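Local atomic coordinates of putative uncharacterized protein (Cricetid herpesvirus 2, PDB entry 4ZKQ), a protein that binds chemokines as a viral decoy receptor, probably blunting the host's chemokine signalling during infection by this rodent gammaherpesvirus. Residues Cys84-Val89 / Leu165-Leu171; Phe295-Gln301 / Tyr354-Thr360; Val308-Gly314 / Phe378-Glu384. One frame throughout, in Å; residues are numbered along the deposited sequence.

Contact 1 (Cys84-Val89 / Leu165-Leu171); sequences CLGRAV and LIHFKEL
C84, which shares a disulfide with C81, meets the second segment through sulfur: SG lies 4.1 Å from CD2 of L171, an apolar touch just before the strand pairing begins. At L85 the chains are not yet directly bonded, and a water bridges them, donating to L85 O and accepting from L171 N. G86 comes next. Having no side chain, it lets the ring of F168 lie close against its backbone, with F168 CZ 3.7 Å from G86 CA. R87 opens the regular pairing. It forms a hydrogen-bonded antiparallel pair with K169, the bond from K169 N to R87 O (2.8 Å) being shorter than the return bond from R87 N to K169 O (3.2 Å). R87 O also takes a proton from a second water that lies 2.8 Å from ND1 of H167, while NE2 of that imidazole is bonded to T51 O, so both ring nitrogens have partners. These are two central strands of a mixed beta sheet in the N-terminal half of the chain: strand 132-143 flanks the first segment and strand 175-181 the second. A88 and F168 form the non-hydrogen-bonded pair, only 4.3 Å apart at CA. With CG of F168 anti to the backbone N (chi1 -172°), the ring leans across to the neighbouring strand, and its edge, at CD1, meets A88 CB at 3.9 Å. The same methyl group also packs near CG2 of I166. V89 closes the segment as a second hydrogen-bonded pair, with H167. V89 N donates to H167 O, and H167 N returns an almost straight bond to V89 O (2.9 Å, 178° at the hydrogen).

Contact 2 (Phe295-Gln301 / Tyr354-Thr360); sequences FYTDLFQ and YHPSTMT
Y296 and T360 face each other as a non-hydrogen-bonded antiparallel pair where strand 290-296 runs out beside the turn of the beta hairpin 350-355/360-366, in a four-stranded antiparallel sheet. That turn carries a G1 beta bulge, M359 and T360 both facing H355, and M359 adopts a left-handed backbone conformation. Among direct polar contacts, T297 N donates to M359 O (3.2 Å). T297 OG1 accepts from L299 N in an ST turn and has a further partner in E390. Weaker CA-H...O contacts flank the pairing, from T360 CA to F295 O and from Y296 CA to M359 O. Aromatic packing supplies a second grip: the rings of F300 and Y354 stack face to face, centroids 4.1 Å apart and planes at 25°, with CD2 of F300 over the Y354 ring near its rim. M359 lies alongside Y296 in a Met-aromatic contact, its sulfur oblique to the ring and CE 3.7 Å from CE2; the bend at chi3 (74°) brings that methyl group also to CG of Q301. Water joins the polar ends. One molecule links T297 O, F300 N and Y354 OH; another lies 2.7 Å from Y354 OH and donates to Q301 OE1 at 2.9 Å.

Contact 3 (Val308-Gly314 / Phe378-Glu384); sequences VLASVWG and FVFLKME
S311 and K382 exchange two backbone hydrogen bonds, both 2.8 Å long, within an antiparallel pairing that continues through L309 with E384 and W313 with F380, six such bonds in all. Beside them, a water lies 2.8 Å from S311 OG and close to E384 OE2 and L309 O; E384 OE1 forms a salt bridge with K54. NZ of K382 is hydrogen-bonded to I79 O and T80 OG1; its ion pair with E384 OE2 is long. These strands belong to a large mixed beta sheet built mainly from the C-terminal half, between strands 324-330 and 388-395. W313, F378 and F380 form an aromatic cluster on one face of the sheet. The indole, swung between its backbone N and carbonyl carbon (chi1 65°), lies over the neighbouring strand: CB of F380 sits over one face, 4.0 Å from the five-membered ring centroid (CH-pi). W313 CH2 comes 3.4 Å from F378 CE2, at the F378 edge, the two rings oblique with planes at 55°. W313 NE1 is bonded to T80 O. The other sheet face is apolar here: V312 CG2 meets V379 CG1 at 3.7 Å, and A310 CB meets M383 CG at 4.0 Å.

Contacts 2 and 3 touch directly, their centres about 15 Å apart and their segments alternating along the chain. The four-stranded sheet of contact 2 packs on the larger sheet of contact 3: F300 CZ reaches M383 CE at 3.5 Å, and L299 CD2 lies 3.8 Å from V308 CG1. Contact 1 precedes both in sequence and belongs to another sheet. Its centre is about 17 Å from that of contact 3 and about 30 Å from that of contact 2; nearest atoms of contacts 1 and 3 are about 4 Å apart without touching. The side chain of W313 in contact 3 touches C81, which is disulfide-bonded to C84 of contact 1.

Contact 1 (Cys84-Val89 / Leu165-Leu171)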
loop_
_atom_site.group_PDB
_atom_site.type_symbol
_atom_site.label_atom_id
_atom_site.label_comp_id
_atom_site.label_asym_id
_atom_site.label_seq_id
_atom_site.Cartn_x
_atom_site.Cartn_y
_atom_site.Cartn_z
ATOM N N CYS A 84 -6.563 -1.761 8.054
ATOM C CA CYS A 84 -7.660 -1.341 7.171
ATOM C C CYS A 84 -7.843 -2.307 6.003
ATOM O O CYS A 84 -6.872 -2.717 5.374
ATOM C CB CYS A 84 -7.413 0.063 6.629
ATOM S SG CYS A 84 -7.634 1.422 7.827
ATOM N N LEU A 85 -9.088 -2.666 5.713
ATOM C CA LEU A 85 -9.386 -3.483 4.542
ATOM C C LEU A 85 -9.419 -2.633 3.280
ATOM O O LEU A 85 -9.839 -1.480 3.306
ATOM C CB LEU A 85 -10.725 -4.197 4.703
ATOM C CG LEU A 85 -10.744 -5.369 5.682
ATOM C CD1 LEU A 85 -12.162 -5.893 5.810
ATOM C CD2 LEU A 85 -9.804 -6.469 5.226
ATOM N N GLY A 86 -8.982 -3.226 2.177
ATOM C CA GLY A 86 -9.027 -2.572 0.885
ATOM C C GLY A 86 -9.254 -3.597 -0.202
ATOM O O GLY A 86 -9.191 -4.797 0.053
ATOM N N ARG A 87 -9.530 -3.124 -1.413
ATOM C CA ARG A 87 -9.681 -3.998 -2.567
ATOM C C ARG A 87 -8.532 -3.762 -3.529
ATOM O O ARG A 87 -8.244 -2.623 -3.892
ATOM C CB ARG A 87 -11.025 -3.754 -3.258
ATOM C CG ARG A 87 -12.208 -3.978 -2.319
ATOM C CD ARG A 87 -13.557 -3.882 -3.014
ATOM N NE ARG A 87 -14.648 -4.062 -2.056
ATOM C CZ ARG A 87 -15.103 -5.242 -1.647
ATOM N NH1 ARG A 87 -14.572 -6.367 -2.114
ATOM N NH2 ARG A 87 -16.094 -5.301 -0.765
ATOM N N ALA A 88 -7.867 -4.842 -3.917
ATOM C CA ALA A 88 -6.750 -4.756 -4.844
ATOM C C ALA A 88 -7.109 -5.388 -6.177
ATOM O O ALA A 88 -7.792 -6.407 -6.222
ATOM C CB ALA A 88 -5.521 -5.431 -4.260
ATOM N N VAL A 89 -6.659 -4.766 -7.258
ATOM C CA VAL A 89 -6.671 -5.400 -8.562
ATOM C C VAL A 89 -5.244 -5.497 -9.086
ATOM O O VAL A 89 -4.545 -4.487 -9.237
ATOM C CB VAL A 89 -7.547 -4.643 -9.581
ATOM C CG1 VAL A 89 -7.538 -5.356 -10.924
ATOM C CG2 VAL A 89 -8.983 -4.517 -9.066
ATOM N N LEU A 165 0.943 -4.396 -12.501
ATOM C CA LEU A 165 0.316 -3.313 -11.766
ATOM C C LEU A 165 -0.508 -3.868 -10.625
ATOM O O LEU A 165 -1.271 -4.813 -10.818
ATOM C CB LEU A 165 -0.585 -2.492 -12.698
ATOM C CG LEU A 165 -1.520 -1.475 -12.037
ATOM C CD1 LEU A 165 -0.732 -0.319 -11.435
ATOM C CD2 LEU A 165 -2.560 -0.976 -13.032
ATOM N N ILE A 166 -0.357 -3.278 -9.444
ATOM C CA ILE A 166 -1.308 -3.489 -8.369
ATOM C C ILE A 166 -1.961 -2.155 -8.045
ATOM O O ILE A 166 -1.292 -1.168 -7.748
ATOM C CB ILE A 166 -0.654 -4.088 -7.120
ATOM C CG1 ILE A 166 -0.149 -5.502 -7.438
ATOM C CG2 ILE A 166 -1.651 -4.124 -5.959
ATOM C CD1 ILE A 166 0.700 -6.108 -6.373
ATOM N N HIS A 167 -3.281 -2.143 -8.149
ATOM C CA HIS A 167 -4.084 -1.018 -7.729
ATOM C C HIS A 167 -4.714 -1.413 -6.412
ATOM O O HIS A 167 -5.460 -2.386 -6.366
ATOM C CB HIS A 167 -5.160 -0.680 -8.768
ATOM C CG HIS A 167 -6.006 0.484 -8.391
ATOM N ND1 HIS A 167 -7.001 0.403 -7.428
ATOM C CD2 HIS A 167 -6.005 1.768 -8.812
ATOM C CE1 HIS A 167 -7.569 1.584 -7.290
ATOM N NE2 HIS A 167 -6.985 2.433 -8.120
ATOM N N PHE A 168 -4.379 -0.700 -5.342
ATOM C CA PHE A 168 -4.985 -0.931 -4.032
ATOM C C PHE A 168 -5.913 0.223 -3.675
ATOM O O PHE A 168 -5.465 1.356 -3.457
ATOM C CB PHE A 168 -3.902 -1.097 -2.963
ATOM C CG PHE A 168 -4.425 -1.532 -1.616
ATOM C CD1 PHE A 168 -4.740 -2.859 -1.373
ATOM C CD2 PHE A 168 -4.579 -0.621 -0.591
ATOM C CE1 PHE A 168 -5.217 -3.261 -0.130
ATOM C CE2 PHE A 168 -5.053 -1.016 0.649
ATOM C CZ PHE A 168 -5.374 -2.335 0.878
ATOM N N LYS A 169 -7.210 -0.055 -3.650
ATOM C CA LYS A 169 -8.186 0.953 -3.256
ATOM C C LYS A 169 -8.342 0.908 -1.749
ATOM O O LYS A 169 -8.911 -0.036 -1.196
ATOM C CB LYS A 169 -9.536 0.744 -3.943
ATOM C CG LYS A 169 -10.461 1.930 -3.720
ATOM C CD LYS A 169 -11.730 1.858 -4.537
ATOM C CE LYS A 169 -12.390 3.230 -4.610
ATOM N NZ LYS A 169 -13.645 3.215 -5.409
ATOM N N GLU A 170 -7.794 1.921 -1.088
ATOM C CA GLU A 170 -7.847 2.013 0.359
ATOM C C GLU A 170 -9.254 2.278 0.851
ATOM O O GLU A 170 -10.146 2.672 0.091
ATOM C CB GLU A 170 -6.917 3.123 0.864
ATOM C CG GLU A 170 -5.456 2.864 0.579
ATOM C CD GLU A 170 -4.530 3.867 1.245
ATOM O OE1 GLU A 170 -5.000 4.959 1.614
ATOM O OE2 GLU A 170 -3.329 3.561 1.395
ATOM N N LEU A 171 -9.439 2.070 2.144
ATOM C CA LEU A 171 -10.713 2.357 2.781
ATOM C C LEU A 171 -11.113 3.805 2.499
ATOM O O LEU A 171 -12.283 4.109 2.277
ATOM C CB LEU A 171 -10.616 2.080 4.282
ATOM C CG LEU A 171 -11.879 2.242 5.121
ATOM C CD1 LEU A 171 -12.965 1.269 4.677
ATOM C CD2 LEU A 171 -11.526 2.034 6.582
HETATM O O HOH W 1 -7.159 0.441 3.341
HETATM O O HOH W 2 -8.618 -1.790 -6.644
#

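Contact 2 (Phe295-Gln301 / Tyr354-Thr360)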
loop_
_atom_site.group_PDB
_atom_site.type_symbol
_atom_site.label_atom_id
_atom_site.label_comp_id
_atom_site.label_asym_id
_atom_site.label_seq_id
_atom_site.Cartn_x
_atom_site.Cartn_y
_atom_site.Cartn_z
ATOM N N PHE A 295 0.197 22.341 12.920
ATOM C CA PHE A 295 1.640 22.167 12.880
ATOM C C PHE A 295 2.197 22.861 11.650
ATOM O O PHE A 295 1.486 23.076 10.663
ATOM C CB PHE A 295 2.019 20.683 12.873
ATOM C CG PHE A 295 1.406 19.901 11.739
ATOM C CD1 PHE A 295 2.042 19.815 10.513
ATOM C CD2 PHE A 295 0.202 19.245 11.907
ATOM C CE1 PHE A 295 1.481 19.094 9.472
ATOM C CE2 PHE A 295 -0.367 18.526 10.873
ATOM C CZ PHE A 295 0.275 18.449 9.656
ATOM N N TYR A 296 3.469 23.224 11.733
ATOM C CA TYR A 296 4.203 23.774 10.605
ATOM C C TYR A 296 4.846 22.636 9.819
ATOM O O TYR A 296 5.260 21.628 10.396
ATOM C CB TYR A 296 5.265 24.765 11.096
ATOM C CG TYR A 296 6.394 25.028 10.119
ATOM C CD1 TYR A 296 7.518 24.209 10.084
ATOM C CD2 TYR A 296 6.344 26.106 9.241
ATOM C CE1 TYR A 296 8.551 24.447 9.196
ATOM C CE2 TYR A 296 7.374 26.353 8.351
ATOM C CZ TYR A 296 8.474 25.520 8.333
ATOM O OH TYR A 296 9.504 25.758 7.450
ATOM N N THR A 297 4.923 22.796 8.504
ATOM C CA THR A 297 5.624 21.831 7.664
ATOM C C THR A 297 6.186 22.509 6.420
ATOM O O THR A 297 5.578 23.440 5.891
ATOM C CB THR A 297 4.696 20.668 7.239
ATOM O OG1 THR A 297 5.390 19.802 6.335
ATOM C CG2 THR A 297 3.440 21.196 6.566
ATOM N N ASP A 298 7.348 22.044 5.970
ATOM C CA ASP A 298 7.943 22.516 4.723
ATOM C C ASP A 298 7.637 21.547 3.588
ATOM O O ASP A 298 8.243 21.621 2.526
ATOM C CB ASP A 298 9.458 22.678 4.874
ATOM C CG ASP A 298 10.159 21.366 5.182
ATOM O OD1 ASP A 298 9.498 20.444 5.707
ATOM O OD2 ASP A 298 11.368 21.256 4.901
ATOM N N LEU A 299 6.692 20.643 3.820
ATOM C CA LEU A 299 6.411 19.578 2.872
ATOM C C LEU A 299 6.027 20.115 1.498
ATOM O O LEU A 299 6.455 19.580 0.478
ATOM C CB LEU A 299 5.296 18.673 3.406
ATOM C CG LEU A 299 4.875 17.537 2.474
ATOM C CD1 LEU A 299 6.006 16.529 2.331
ATOM C CD2 LEU A 299 3.606 16.874 2.978
ATOM N N PHE A 300 5.221 21.170 1.465
ATOM C CA PHE A 300 4.702 21.658 0.195
ATOM C C PHE A 300 5.773 22.363 -0.632
ATOM O O PHE A 300 5.550 22.661 -1.804
ATOM C CB PHE A 300 3.506 22.578 0.435
ATOM C CG PHE A 300 2.299 21.857 0.950
ATOM C CD1 PHE A 300 1.392 21.290 0.076
ATOM C CD2 PHE A 300 2.088 21.717 2.308
ATOM C CE1 PHE A 300 0.289 20.610 0.549
ATOM C CE2 PHE A 300 0.983 21.040 2.786
ATOM C CZ PHE A 300 0.084 20.486 1.903
ATOM N N GLN A 301 6.939 22.599 -0.031
ATOM C CA GLN A 301 8.074 23.191 -0.740
ATOM C C GLN A 301 8.958 22.122 -1.383
ATOM O O GLN A 301 9.851 22.435 -2.171
ATOM C CB GLN A 301 8.908 24.051 0.214
ATOM C CG GLN A 301 8.091 25.062 1.005
ATOM C CD GLN A 301 7.186 25.903 0.123
ATOM O OE1 GLN A 301 6.021 26.129 0.449
ATOM N NE2 GLN A 301 7.721 26.372 -1.000
ATOM N N TYR A 354 -4.899 23.950 4.826
ATOM C CA TYR A 354 -3.528 24.428 4.767
ATOM C C TYR A 354 -3.504 25.936 4.591
ATOM O O TYR A 354 -4.272 26.486 3.802
ATOM C CB TYR A 354 -2.781 23.750 3.624
ATOM C CG TYR A 354 -1.357 24.204 3.469
ATOM C CD1 TYR A 354 -0.453 24.071 4.507
ATOM C CD2 TYR A 354 -0.906 24.745 2.272
ATOM C CE1 TYR A 354 0.851 24.471 4.369
ATOM C CE2 TYR A 354 0.401 25.153 2.125
ATOM C CZ TYR A 354 1.276 25.012 3.180
ATOM O OH TYR A 354 2.585 25.410 3.051
ATOM N N HIS A 355 -2.616 26.588 5.333
ATOM C CA HIS A 355 -2.477 28.038 5.305
ATOM C C HIS A 355 -1.115 28.380 4.709
ATOM O O HIS A 355 -0.110 28.397 5.423
ATOM C CB HIS A 355 -2.634 28.611 6.716
ATOM C CG HIS A 355 -3.825 28.073 7.448
ATOM N ND1 HIS A 355 -5.119 28.416 7.113
ATOM C CD2 HIS A 355 -3.922 27.210 8.484
ATOM C CE1 HIS A 355 -5.958 27.791 7.917
ATOM N NE2 HIS A 355 -5.260 27.050 8.761
ATOM N N PRO A 356 -1.072 28.629 3.386
ATOM C CA PRO A 356 0.210 28.791 2.691
ATOM C C PRO A 356 1.088 29.881 3.287
ATOM O O PRO A 356 2.305 29.712 3.346
ATOM C CB PRO A 356 -0.205 29.159 1.261
ATOM C CG PRO A 356 -1.605 28.673 1.120
ATOM C CD PRO A 356 -2.215 28.807 2.471
ATOM N N SER A 357 0.471 30.971 3.732
ATOM C CA SER A 357 1.200 32.113 4.274
ATOM C C SER A 357 2.072 31.727 5.465
ATOM O O SER A 357 3.227 32.147 5.563
ATOM C CB SER A 357 0.216 33.215 4.682
ATOM O OG SER A 357 -0.897 32.673 5.376
ATOM N N THR A 358 1.516 30.919 6.361
ATOM C CA THR A 358 2.221 30.506 7.568
ATOM C C THR A 358 2.780 29.088 7.455
ATOM O O THR A 358 3.472 28.619 8.356
ATOM C CB THR A 358 1.297 30.585 8.794
ATOM O OG1 THR A 358 0.123 29.796 8.565
ATOM C CG2 THR A 358 0.886 32.029 9.055
ATOM N N MET A 359 2.481 28.414 6.347
ATOM C CA MET A 359 2.925 27.038 6.139
ATOM C C MET A 359 2.451 26.180 7.304
ATOM O O MET A 359 3.216 25.407 7.884
ATOM C CB MET A 359 4.445 26.975 5.990
ATOM C CG MET A 359 4.960 27.711 4.761
ATOM S SD MET A 359 6.699 28.169 4.873
ATOM C CE MET A 359 7.512 26.593 4.631
ATOM N N THR A 360 1.177 26.343 7.638
ATOM C CA THR A 360 0.565 25.655 8.761
ATOM C C THR A 360 -0.584 24.782 8.291
ATOM O O THR A 360 -1.485 25.240 7.587
ATOM C CB THR A 360 0.042 26.657 9.815
ATOM O OG1 THR A 360 1.112 27.513 10.227
ATOM C CG2 THR A 360 -0.517 25.927 11.036
HETATM O O HOH W 3 5.017 23.563 3.303
HETATM O O HOH W 4 3.160 26.600 0.669
#

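Contact 3 (Val308-Gly314 / Phe378-Glu384)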
loop_
_atom_site.group_PDB
_atom_site.type_symbol
_atom_site.label_atom_id
_atom_site.label_comp_id
_atom_site.label_asym_id
_atom_site.label_seq_id
_atom_site.Cartn_x
_atom_site.Cartn_y
_atom_site.Cartn_z
ATOM N N VAL A 308 0.613 16.786 -3.250
ATOM C CA VAL A 308 0.800 16.118 -1.977
ATOM C C VAL A 308 -0.442 15.278 -1.718
ATOM O O VAL A 308 -1.566 15.737 -1.953
ATOM C CB VAL A 308 1.031 17.136 -0.833
ATOM C CG1 VAL A 308 0.701 16.537 0.548
ATOM C CG2 VAL A 308 2.459 17.658 -0.873
ATOM N N LEU A 309 -0.234 14.041 -1.274
ATOM C CA LEU A 309 -1.322 13.153 -0.906
ATOM C C LEU A 309 -1.430 13.132 0.604
ATOM O O LEU A 309 -0.430 12.935 1.295
ATOM C CB LEU A 309 -1.095 11.739 -1.439
ATOM C CG LEU A 309 -2.187 10.719 -1.122
ATOM C CD1 LEU A 309 -3.474 11.033 -1.873
ATOM C CD2 LEU A 309 -1.717 9.313 -1.447
ATOM N N ALA A 310 -2.636 13.359 1.112
ATOM C CA ALA A 310 -2.879 13.314 2.545
ATOM C C ALA A 310 -3.820 12.161 2.852
ATOM O O ALA A 310 -4.902 12.072 2.276
ATOM C CB ALA A 310 -3.457 14.644 3.042
ATOM N N SER A 311 -3.382 11.259 3.731
ATOM C CA SER A 311 -4.205 10.141 4.174
ATOM C C SER A 311 -4.417 10.284 5.666
ATOM O O SER A 311 -3.460 10.503 6.401
ATOM C CB SER A 311 -3.538 8.796 3.872
ATOM O OG SER A 311 -3.087 8.717 2.535
ATOM N N VAL A 312 -5.657 10.149 6.116
ATOM C CA VAL A 312 -5.942 10.219 7.543
ATOM C C VAL A 312 -6.903 9.112 7.915
ATOM O O VAL A 312 -7.854 8.828 7.187
ATOM C CB VAL A 312 -6.522 11.595 7.948
ATOM C CG1 VAL A 312 -7.811 11.890 7.197
ATOM C CG2 VAL A 312 -6.736 11.677 9.464
ATOM N N TRP A 313 -6.641 8.465 9.043
ATOM C CA TRP A 313 -7.587 7.496 9.553
ATOM C C TRP A 313 -7.596 7.506 11.066
ATOM O O TRP A 313 -6.668 8.005 11.696
ATOM C CB TRP A 313 -7.272 6.097 9.020
ATOM C CG TRP A 313 -5.974 5.524 9.462
ATOM C CD1 TRP A 313 -4.768 5.641 8.831
ATOM C CD2 TRP A 313 -5.744 4.721 10.620
ATOM N NE1 TRP A 313 -3.802 4.958 9.527
ATOM C CE2 TRP A 313 -4.377 4.382 10.633
ATOM C CE3 TRP A 313 -6.565 4.248 11.652
ATOM C CZ2 TRP A 313 -3.809 3.605 11.634
ATOM C CZ3 TRP A 313 -6.001 3.475 12.645
ATOM C CH2 TRP A 313 -4.638 3.160 12.630
ATOM N N GLY A 314 -8.655 6.963 11.649
ATOM C CA GLY A 314 -8.738 6.892 13.092
ATOM C C GLY A 314 -9.639 5.781 13.574
ATOM O O GLY A 314 -10.372 5.175 12.799
ATOM N N PHE A 378 -7.533 7.156 18.536
ATOM C CA PHE A 378 -6.268 7.274 17.813
ATOM C C PHE A 378 -6.514 7.777 16.402
ATOM O O PHE A 378 -7.427 7.307 15.728
ATOM C CB PHE A 378 -5.547 5.929 17.763
ATOM C CG PHE A 378 -4.320 5.919 16.884
ATOM C CD1 PHE A 378 -3.091 6.325 17.377
ATOM C CD2 PHE A 378 -4.394 5.477 15.570
ATOM C CE1 PHE A 378 -1.959 6.301 16.574
ATOM C CE2 PHE A 378 -3.268 5.452 14.765
ATOM C CZ PHE A 378 -2.051 5.863 15.264
ATOM N N VAL A 379 -5.704 8.742 15.982
ATOM C CA VAL A 379 -5.739 9.260 14.620
ATOM C C VAL A 379 -4.320 9.289 14.061
ATOM O O VAL A 379 -3.366 9.646 14.766
ATOM C CB VAL A 379 -6.362 10.680 14.561
ATOM C CG1 VAL A 379 -6.239 11.279 13.155
ATOM C CG2 VAL A 379 -7.820 10.647 14.999
ATOM N N PHE A 380 -4.191 8.889 12.797
ATOM C CA PHE A 380 -2.938 8.968 12.062
ATOM C C PHE A 380 -3.122 9.800 10.801
ATOM O O PHE A 380 -4.023 9.535 10.007
ATOM C CB PHE A 380 -2.435 7.576 11.686
ATOM C CG PHE A 380 -1.104 7.584 10.990
ATOM C CD1 PHE A 380 0.018 8.065 11.633
ATOM C CD2 PHE A 380 -0.976 7.113 9.696
ATOM C CE1 PHE A 380 1.246 8.080 11.006
ATOM C CE2 PHE A 380 0.248 7.121 9.064
ATOM C CZ PHE A 380 1.364 7.603 9.720
ATOM N N LEU A 381 -2.271 10.804 10.635
ATOM C CA LEU A 381 -2.251 11.626 9.433
ATOM C C LEU A 381 -0.916 11.461 8.744
ATOM O O LEU A 381 0.127 11.671 9.357
ATOM C CB LEU A 381 -2.479 13.101 9.778
ATOM C CG LEU A 381 -2.261 14.106 8.643
ATOM C CD1 LEU A 381 -3.314 13.910 7.553
ATOM C CD2 LEU A 381 -2.285 15.527 9.179
ATOM N N LYS A 382 -0.950 11.087 7.471
ATOM C CA LYS A 382 0.261 11.064 6.669
ATOM C C LYS A 382 0.096 12.014 5.494
ATOM O O LYS A 382 -0.954 12.061 4.859
ATOM C CB LYS A 382 0.580 9.654 6.172
ATOM C CG LYS A 382 1.860 9.597 5.341
ATOM C CD LYS A 382 2.341 8.178 5.089
ATOM C CE LYS A 382 1.380 7.406 4.216
ATOM N NZ LYS A 382 1.963 6.102 3.788
ATOM N N MET A 383 1.145 12.780 5.240
ATOM C CA MET A 383 1.193 13.701 4.117
ATOM C C MET A 383 2.507 13.447 3.396
ATOM O O MET A 383 3.562 13.381 4.027
ATOM C CB MET A 383 1.082 15.150 4.595
ATOM C CG MET A 383 -0.225 15.456 5.323
ATOM S SD MET A 383 -0.409 17.185 5.805
ATOM C CE MET A 383 -0.539 17.984 4.205
ATOM N N GLU A 384 2.444 13.269 2.081
ATOM C CA GLU A 384 3.619 12.860 1.323
ATOM C C GLU A 384 3.656 13.465 -0.072
ATOM O O GLU A 384 2.628 13.622 -0.733
ATOM C CB GLU A 384 3.673 11.333 1.207
ATOM C CG GLU A 384 2.431 10.725 0.579
ATOM C CD GLU A 384 2.389 9.211 0.682
ATOM O OE1 GLU A 384 3.439 8.572 0.491
ATOM O OE2 GLU A 384 1.298 8.661 0.945
HETATM O O HOH W 5 -0.621 9.963 2.285
#